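Local coordinates for aromatic-amino-acid aminotransferase (Burkholderia pseudomallei, PDB 4F4E), which probably transfers the amino group of aromatic amino acids such as tyrosine to 2-oxoglutarate, using pyridoxal 5'-phosphate as cofactor, at residues A[201-213]-A[364-376]. Numbering follows the deposited sequence.
Sequences HACCHNPTGVDLN and INAQRGMFSYSGL. With EDO (1,2-ethanediol), chain C; EDO (1,2-ethanediol), chain D.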
ATOM      1  N   HIS A 201     -20.994   9.115  -0.255  1.00  9.33           N
ATOM      2  CA  HIS A 201     -21.186   7.720   0.117  1.00  9.29           C
ATOM      3  C   HIS A 201     -22.237   7.082  -0.751  1.00  9.77           C
ATOM      4  O   HIS A 201     -23.380   7.571  -0.854  1.00 10.25           O
ATOM      5  CB  HIS A 201     -21.608   7.611   1.578  1.00  9.56           C
ATOM      6  CG  HIS A 201     -20.630   8.210   2.568  1.00  9.18           C
ATOM      7  ND1 HIS A 201     -20.062   7.469   3.547  1.00  8.94           N
ATOM      8  CD2 HIS A 201     -20.186   9.525   2.751  1.00  9.44           C
ATOM      9  CE1 HIS A 201     -19.273   8.270   4.317  1.00  9.06           C
ATOM     10  NE2 HIS A 201     -19.366   9.541   3.841  1.00  9.10           N
ATOM     11  N   ALA A 202     -21.939   5.915  -1.315  1.00  9.59           N
ATOM     12  CA  ALA A 202     -22.884   5.303  -2.229  1.00 10.04           C
ATOM     13  C   ALA A 202     -24.118   4.817  -1.497  1.00 10.59           C
ATOM     14  O   ALA A 202     -25.206   4.783  -2.065  1.00 11.35           O
ATOM     15  CB  ALA A 202     -22.251   4.136  -3.012  1.00  9.78           C
ATOM     16  N   CYS A 203     -23.907   4.356  -0.267  1.00 10.86           N
ATOM     17  CA  CYS A 203     -24.933   3.760   0.584  1.00 10.83           C
ATOM     18  C   CYS A 203     -24.281   3.433   1.925  1.00 10.18           C
ATOM     19  O   CYS A 203     -23.059   3.493   2.071  1.00  9.50           O
ATOM     20  CB  CYS A 203     -25.556   2.488  -0.013  1.00 11.34           C
ATOM     21  SG  CYS A 203     -24.512   1.048  -0.209  1.00 12.54           S
ATOM     22  N   CYS A 204     -25.098   3.108   2.911  1.00  9.90           N
ATOM     23  CA  CYS A 204     -24.577   2.681   4.210  1.00  9.64           C
ATOM     24  C   CYS A 204     -23.668   3.742   4.788  1.00  9.23           C
ATOM     25  O   CYS A 204     -22.482   3.503   5.125  1.00  9.04           O
ATOM     26  CB  CYS A 204     -23.874   1.347   4.097  1.00  9.46           C
ATOM     27  SG  CYS A 204     -24.976  -0.024   3.626  1.00  9.61           S
ATOM     28  N   HIS A 205     -24.217   4.950   4.878  1.00  9.48           N
ATOM     29  CA  HIS A 205     -23.461   6.118   5.342  1.00  9.53           C
ATOM     30  C   HIS A 205     -22.670   5.844   6.588  1.00  9.47           C
ATOM     31  O   HIS A 205     -23.188   5.294   7.557  1.00  9.32           O
ATOM     32  CB  HIS A 205     -24.373   7.343   5.552  1.00  9.96           C
ATOM     33  CG  HIS A 205     -23.610   8.605   5.783  1.00 10.15           C
ATOM     34  ND1 HIS A 205     -23.402   9.127   7.054  1.00  9.70           N
ATOM     35  CD2 HIS A 205     -22.884   9.431   4.891  1.00  9.95           C
ATOM     36  CE1 HIS A 205     -22.651  10.235   6.938  1.00  9.74           C
ATOM     37  NE2 HIS A 205     -22.306  10.413   5.647  1.00  9.64           N
ATOM     38  N   ASN A 206     -21.406   6.264   6.571  1.00  9.64           N
ATOM     39  CA  ASN A 206     -20.491   6.075   7.704  1.00 10.25           C
ATOM     40  C   ASN A 206     -20.123   7.481   8.134  1.00 10.21           C
ATOM     41  O   ASN A 206     -19.473   8.150   7.366  1.00 10.26           O
ATOM     42  CB  ASN A 206     -19.266   5.293   7.242  1.00 11.01           C
ATOM     43  CG  ASN A 206     -18.252   5.134   8.358  1.00 12.08           C
ATOM     44  OD1 ASN A 206     -18.384   5.792   9.402  1.00 13.00           O
ATOM     45  ND2 ASN A 206     -17.223   4.331   8.149  1.00 13.65           N
ATOM     46  N   PRO A 207     -20.548   7.952   9.342  1.00 10.08           N
ATOM     47  CA  PRO A 207     -20.929   7.157  10.512  1.00  9.75           C
ATOM     48  C   PRO A 207     -22.396   7.122  10.899  1.00  9.88           C
ATOM     49  O   PRO A 207     -22.700   6.569  11.962  1.00  9.66           O
ATOM     50  CB  PRO A 207     -20.143   7.863  11.618  1.00 10.09           C
ATOM     51  CG  PRO A 207     -20.245   9.301  11.265  1.00 10.25           C
ATOM     52  CD  PRO A 207     -20.250   9.343   9.743  1.00 10.60           C
ATOM     53  N   THR A 208     -23.313   7.676  10.104  1.00 10.05           N
ATOM     54  CA  THR A 208     -24.683   7.866  10.625  1.00 10.57           C
ATOM     55  C   THR A 208     -25.715   6.802  10.235  1.00 11.15           C
ATOM     56  O   THR A 208     -26.748   6.695  10.897  1.00 11.72           O
ATOM     57  CB  THR A 208     -25.272   9.233  10.235  1.00 10.72           C
ATOM     58  OG1 THR A 208     -25.570   9.239   8.858  1.00 10.52           O
ATOM     59  CG2 THR A 208     -24.345  10.354  10.585  1.00 10.53           C
ATOM     60  N   GLY A 209     -25.458   6.057   9.153  1.00 11.50           N
ATOM     61  CA  GLY A 209     -26.426   5.183   8.548  1.00 11.52           C
ATOM     62  C   GLY A 209     -27.558   5.814   7.762  1.00 11.98           C
ATOM     63  O   GLY A 209     -28.447   5.128   7.287  1.00 12.39           O
ATOM     64  N   VAL A 210     -27.525   7.117   7.603  1.00 12.06           N
ATOM     65  CA  VAL A 210     -28.609   7.832   6.929  1.00 12.31           C
ATOM     66  C   VAL A 210     -28.257   7.935   5.472  1.00 12.14           C
ATOM     67  O   VAL A 210     -27.217   8.511   5.156  1.00 11.27           O
ATOM     68  CB  VAL A 210     -28.758   9.252   7.520  1.00 12.84           C
ATOM     69  CG1 VAL A 210     -29.546  10.155   6.563  1.00 13.74           C
ATOM     70  CG2 VAL A 210     -29.391   9.156   8.946  1.00 12.77           C
ATOM     71  N   ASP A 211     -29.120   7.398   4.613  1.00 12.24           N
ATOM     72  CA  ASP A 211     -28.858   7.296   3.171  1.00 12.74           C
ATOM     73  C   ASP A 211     -29.853   8.079   2.351  1.00 13.89           C
ATOM     74  O   ASP A 211     -30.989   8.349   2.796  1.00 14.23           O
ATOM     75  CB  ASP A 211     -28.959   5.855   2.731  1.00 13.02           C
ATOM     76  CG  ASP A 211     -27.731   5.045   3.050  1.00 12.55           C
ATOM     77  OD1 ASP A 211     -26.723   5.600   3.530  1.00 13.38           O
ATOM     78  OD2 ASP A 211     -27.813   3.840   2.872  1.00 12.81           O
ATOM     79  N   LEU A 212     -29.425   8.453   1.141  1.00 14.35           N
ATOM     80  CA  LEU A 212     -30.297   9.117   0.187  1.00 16.47           C
ATOM     81  C   LEU A 212     -31.129   8.070  -0.547  1.00 18.52           C
ATOM     82  O   LEU A 212     -30.701   6.911  -0.696  1.00 18.39           O
ATOM     83  CB  LEU A 212     -29.492   9.934  -0.828  1.00 15.58           C
ATOM     84  CG  LEU A 212     -28.566  11.036  -0.366  1.00 15.66           C
ATOM     85  CD1 LEU A 212     -27.810  11.555  -1.604  1.00 15.43           C
ATOM     86  CD2 LEU A 212     -29.326  12.169   0.306  1.00 15.44           C
ATOM     87  N   ASN A 213     -32.328   8.470  -0.970  1.00 24.36           N
ATOM     88  CA  ASN A 213     -33.155   7.608  -1.805  1.00 27.87           C
ATOM     89  C   ASN A 213     -32.859   7.915  -3.277  1.00 31.97           C
ATOM     90  O   ASN A 213     -32.279   8.962  -3.593  1.00 28.25           O
ATOM     91  CB  ASN A 213     -34.661   7.779  -1.479  1.00 28.89           C
ATOM     92  CG  ASN A 213     -35.172   9.177  -1.768  1.00 30.18           C
ATOM     93  OD1 ASN A 213     -34.849   9.768  -2.799  1.00 31.78           O
ATOM     94  ND2 ASN A 213     -35.948   9.725  -0.853  1.00 29.21           N
ATOM     95  N   ILE A 364     -33.947   3.803  13.702  1.00 16.12           N
ATOM     96  CA  ILE A 364     -32.908   2.771  13.650  1.00 15.64           C
ATOM     97  C   ILE A 364     -33.215   1.791  12.535  1.00 14.95           C
ATOM     98  O   ILE A 364     -32.312   1.227  11.938  1.00 14.57           O
ATOM     99  CB  ILE A 364     -32.775   2.023  15.013  1.00 15.86           C
ATOM    100  CG1 ILE A 364     -32.285   2.989  16.101  1.00 16.27           C
ATOM    101  CG2 ILE A 364     -31.803   0.845  14.922  1.00 15.78           C
ATOM    102  CD1 ILE A 364     -30.838   3.429  15.953  1.00 17.51           C
ATOM    103  N   ASN A 365     -34.479   1.546  12.250  1.00 15.19           N
ATOM    104  CA  ASN A 365     -34.787   0.648  11.128  1.00 16.16           C
ATOM    105  C   ASN A 365     -34.603   1.269   9.732  1.00 15.85           C
ATOM    106  O   ASN A 365     -34.427   0.533   8.738  1.00 17.33           O
ATOM    107  CB  ASN A 365     -36.204   0.124  11.258  1.00 17.13           C
ATOM    108  CG  ASN A 365     -36.320  -1.004  12.258  1.00 17.75           C
ATOM    109  OD1 ASN A 365     -35.400  -1.818  12.446  1.00 17.12           O
ATOM    110  ND2 ASN A 365     -37.495  -1.098  12.872  1.00 17.76           N
ATOM    111  N   ALA A 366     -34.613   2.599   9.680  1.00 15.10           N
ATOM    112  CA  ALA A 366     -34.476   3.367   8.432  1.00 15.42           C
ATOM    113  C   ALA A 366     -33.017   3.589   8.082  1.00 14.79           C
ATOM    114  O   ALA A 366     -32.667   3.706   6.898  1.00 14.74           O
ATOM    115  CB  ALA A 366     -35.138   4.709   8.601  1.00 16.46           C
ATOM    116  N   GLN A 367     -32.175   3.665   9.110  1.00 13.71           N
ATOM    117  CA  GLN A 367     -30.724   3.715   8.919  1.00 13.37           C
ATOM    118  C   GLN A 367     -30.189   2.365   8.441  1.00 13.25           C
ATOM    119  O   GLN A 367     -30.782   1.312   8.694  1.00 13.29           O
ATOM    120  CB  GLN A 367     -30.018   4.273  10.176  1.00 12.86           C
ATOM    121  CG  GLN A 367     -30.475   5.700  10.433  1.00 13.54           C
ATOM    122  CD  GLN A 367     -30.014   6.329  11.722  1.00 13.22           C
ATOM    123  OE1 GLN A 367     -29.426   5.680  12.567  1.00 12.81           O
ATOM    124  NE2 GLN A 367     -30.294   7.626  11.869  1.00 13.47           N
ATOM    125  N   ARG A 368     -29.103   2.419   7.677  1.00 13.12           N
ATOM    126  CA  ARG A 368     -28.568   1.231   7.004  1.00 13.49           C
ATOM    127  C   ARG A 368     -27.069   1.104   7.139  1.00 12.33           C
ATOM    128  O   ARG A 368     -26.354   2.094   7.166  1.00 12.23           O
ATOM    129  CB  ARG A 368     -28.871   1.274   5.499  1.00 14.52           C
ATOM    130  CG  ARG A 368     -30.330   1.392   5.188  1.00 16.38           C
ATOM    131  CD  ARG A 368     -30.636   0.877   3.793  1.00 17.59           C
ATOM    132  NE  ARG A 368     -29.968   1.712   2.847  1.00 18.26           N
ATOM    133  CZ  ARG A 368     -29.899   1.486   1.546  1.00 19.06           C
ATOM    134  NH1 ARG A 368     -30.539   0.459   0.981  1.00 19.06           N
ATOM    135  NH2 ARG A 368     -29.250   2.363   0.807  1.00 18.81           N
ATOM    136  N   GLY A 369     -26.608  -0.136   7.121  1.00 11.76           N
ATOM    137  CA  GLY A 369     -25.197  -0.476   7.154  1.00 10.91           C
ATOM    138  C   GLY A 369     -24.763  -0.779   8.559  1.00 10.99           C
ATOM    139  O   GLY A 369     -25.587  -1.119   9.429  1.00 10.45           O
ATOM    140  N   MET A 370     -23.469  -0.639   8.805  1.00 10.37           N
ATOM    141  CA  MET A 370     -22.907  -1.082  10.070  1.00 11.37           C
ATOM    142  C   MET A 370     -23.146  -0.098  11.226  1.00 10.78           C
ATOM    143  O   MET A 370     -22.955  -0.457  12.377  1.00  9.94           O
ATOM    144  CB  MET A 370     -21.408  -1.280   9.932  1.00 12.01           C
ATOM    145  CG  MET A 370     -21.129  -2.351   8.912  1.00 13.27           C
ATOM    146  SD  MET A 370     -19.569  -3.136   9.298  1.00 15.81           S
ATOM    147  CE  MET A 370     -19.583  -4.162   7.831  1.00 13.65           C
ATOM    148  N   PHE A 371     -23.506   1.138  10.908  1.00 10.74           N
ATOM    149  CA  PHE A 371     -23.624   2.200  11.932  1.00 11.39           C
ATOM    150  C   PHE A 371     -24.987   2.822  12.057  1.00 11.73           C
ATOM    151  O   PHE A 371     -25.784   2.863  11.099  1.00 12.00           O
ATOM    152  CB  PHE A 371     -22.641   3.333  11.624  1.00 11.45           C
ATOM    153  CG  PHE A 371     -21.261   2.846  11.475  1.00 12.06           C
ATOM    154  CD1 PHE A 371     -20.525   2.498  12.588  1.00 12.33           C
ATOM    155  CD2 PHE A 371     -20.721   2.672  10.217  1.00 12.21           C
ATOM    156  CE1 PHE A 371     -19.274   1.972  12.457  1.00 12.85           C
ATOM    157  CE2 PHE A 371     -19.458   2.168  10.062  1.00 12.74           C
ATOM    158  CZ  PHE A 371     -18.720   1.808  11.182  1.00 12.98           C
ATOM    159  N   SER A 372     -25.231   3.372  13.243  1.00 11.75           N
ATOM    160  CA  SER A 372     -26.354   4.281  13.459  1.00 12.34           C
ATOM    161  C   SER A 372     -25.919   5.388  14.400  1.00 12.30           C
ATOM    162  O   SER A 372     -25.117   5.173  15.317  1.00 11.48           O
ATOM    163  CB  SER A 372     -27.557   3.552  14.082  1.00 13.11           C
ATOM    164  OG  SER A 372     -28.549   3.249  13.096  1.00 13.56           O
ATOM    165  N   TYR A 373     -26.436   6.584  14.156  1.00 12.90           N
ATOM    166  CA  TYR A 373     -26.393   7.645  15.160  1.00 13.10           C
ATOM    167  C   TYR A 373     -27.598   7.415  16.082  1.00 13.48           C
ATOM    168  O   TYR A 373     -28.771   7.680  15.704  1.00 14.17           O
ATOM    169  CB  TYR A 373     -26.394   9.029  14.498  1.00 13.26           C
ATOM    170  CG  TYR A 373     -24.990   9.646  14.366  1.00 12.92           C
ATOM    171  CD1 TYR A 373     -23.868   8.866  14.144  1.00 12.13           C
ATOM    172  CD2 TYR A 373     -24.801  11.019  14.490  1.00 13.04           C
ATOM    173  CE1 TYR A 373     -22.595   9.420  14.099  1.00 12.14           C
ATOM    174  CE2 TYR A 373     -23.537  11.591  14.415  1.00 13.09           C
ATOM    175  CZ  TYR A 373     -22.432  10.793  14.189  1.00 12.82           C
ATOM    176  OH  TYR A 373     -21.164  11.337  14.118  1.00 12.52           O
ATOM    177  N   SER A 374     -27.300   6.952  17.287  1.00 13.50           N
ATOM    178  CA  SER A 374     -28.327   6.627  18.270  1.00 13.87           C
ATOM    179  C   SER A 374     -29.087   7.814  18.764  1.00 15.02           C
ATOM    180  O   SER A 374     -30.210   7.649  19.253  1.00 15.95           O
ATOM    181  CB  SER A 374     -27.761   5.920  19.508  1.00 13.42           C
ATOM    182  OG  SER A 374     -26.860   6.699  20.277  1.00 12.88           O
ATOM    183  N   GLY A 375     -28.442   8.968  18.725  1.00 15.71           N
ATOM    184  CA  GLY A 375     -28.978  10.201  19.293  1.00 18.04           C
ATOM    185  C   GLY A 375     -28.770  10.293  20.792  1.00 18.54           C
ATOM    186  O   GLY A 375     -29.327  11.170  21.415  1.00 20.54           O
ATOM    187  N   LEU A 376     -27.974   9.402  21.392  1.00 18.56           N
ATOM    188  CA  LEU A 376     -27.640   9.545  22.797  1.00 19.05           C
ATOM    189  C   LEU A 376     -26.729  10.751  22.881  1.00 19.67           C
ATOM    190  O   LEU A 376     -25.885  10.946  22.007  1.00 17.83           O
ATOM    191  CB  LEU A 376     -26.940   8.316  23.349  1.00 19.35           C
ATOM    192  CG  LEU A 376     -27.776   7.032  23.474  1.00 19.38           C
ATOM    193  CD1 LEU A 376     -26.882   5.891  24.001  1.00 20.40           C
ATOM    194  CD2 LEU A 376     -28.972   7.206  24.388  1.00 21.92           C
TER
HETATM  195  C1  EDO C 500     -23.754  11.492   1.215  1.00 19.95           C
HETATM  196  O1  EDO C 500     -22.409  11.212   0.909  1.00 16.89           O
HETATM  197  C2  EDO C 500     -24.752  10.601   0.461  1.00 20.49           C
HETATM  198  O2  EDO C 500     -24.663   9.269   0.885  1.00 19.47           O
HETATM  199  C1  EDO D 501     -16.510   4.673  11.840  1.00 24.50           C
HETATM  200  O1  EDO D 501     -16.509   5.966  11.201  1.00 22.90           O
HETATM  201  C2  EDO D 501     -15.189   3.938  11.594  1.00 24.35           C
HETATM  202  O2  EDO D 501     -15.183   3.421  10.232  1.00 25.77           O
HETATM  203  O   HOH W   1     -21.935   0.876   7.112  1.00 10.83           O
HETATM  204  O   HOH W   2     -23.851   2.605   8.182  1.00 10.96           O
HETATM  205  O   HOH W   3     -31.321   5.729   5.489  1.00 22.38           O
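Arg368, in the turn leading into strand 371-373, grips Asp211, just after the His-Asn-Pro-Thr-Gly sequence (205-209) of this class I aminotransferase, in the loop that leaves strand 197-201 of the cofactor-binding sheet. The salt bridge is side-on: Arg368 NE and NH2 both reach Asp211 OD2, at 3.0 and 2.9 Å, with the carboxylate almost perpendicular to the guanidinium (84°). They come from the anti side of OD2; the carboxylate folds back on its own loop, OD2 taking Cys204 N on the syn side and OD1 taking His205 N. Four N-H groups thus hold it and fix its rotation.

Backbone contacts continue the seam. Arg368 N donates to Gly209 O (2.8 Å) in the carbonyl plane, and Tyr373 N makes a longer bond to Thr208 O from above that plane. Gly209 CA makes a CA-H...O contact with Phe371 O (3.5 Å), leaving no room for a side chain. A water joins His205 O, Arg368 O and Phe371 N.

Apolar contacts fill in around them. Thr208 CG2 sits over the centre of the Tyr373 ring, a CH-pi contact 3.8 Å from the centroid, and Pro207, behind a cis peptide bond, lays CG against Tyr373 CE1.

At the active-site end, Asn206 stretches away from its backbone N (chi1 177°), carrying the amide past Phe371 toward the cofactor, where ND2 donates a hydrogen bond to O3 of the pyridoxal-lysine at position 269; the amide lies 28° from the plane of the Phe371 ring, with Asn206 CG 3.6 Å from Phe371 CE2.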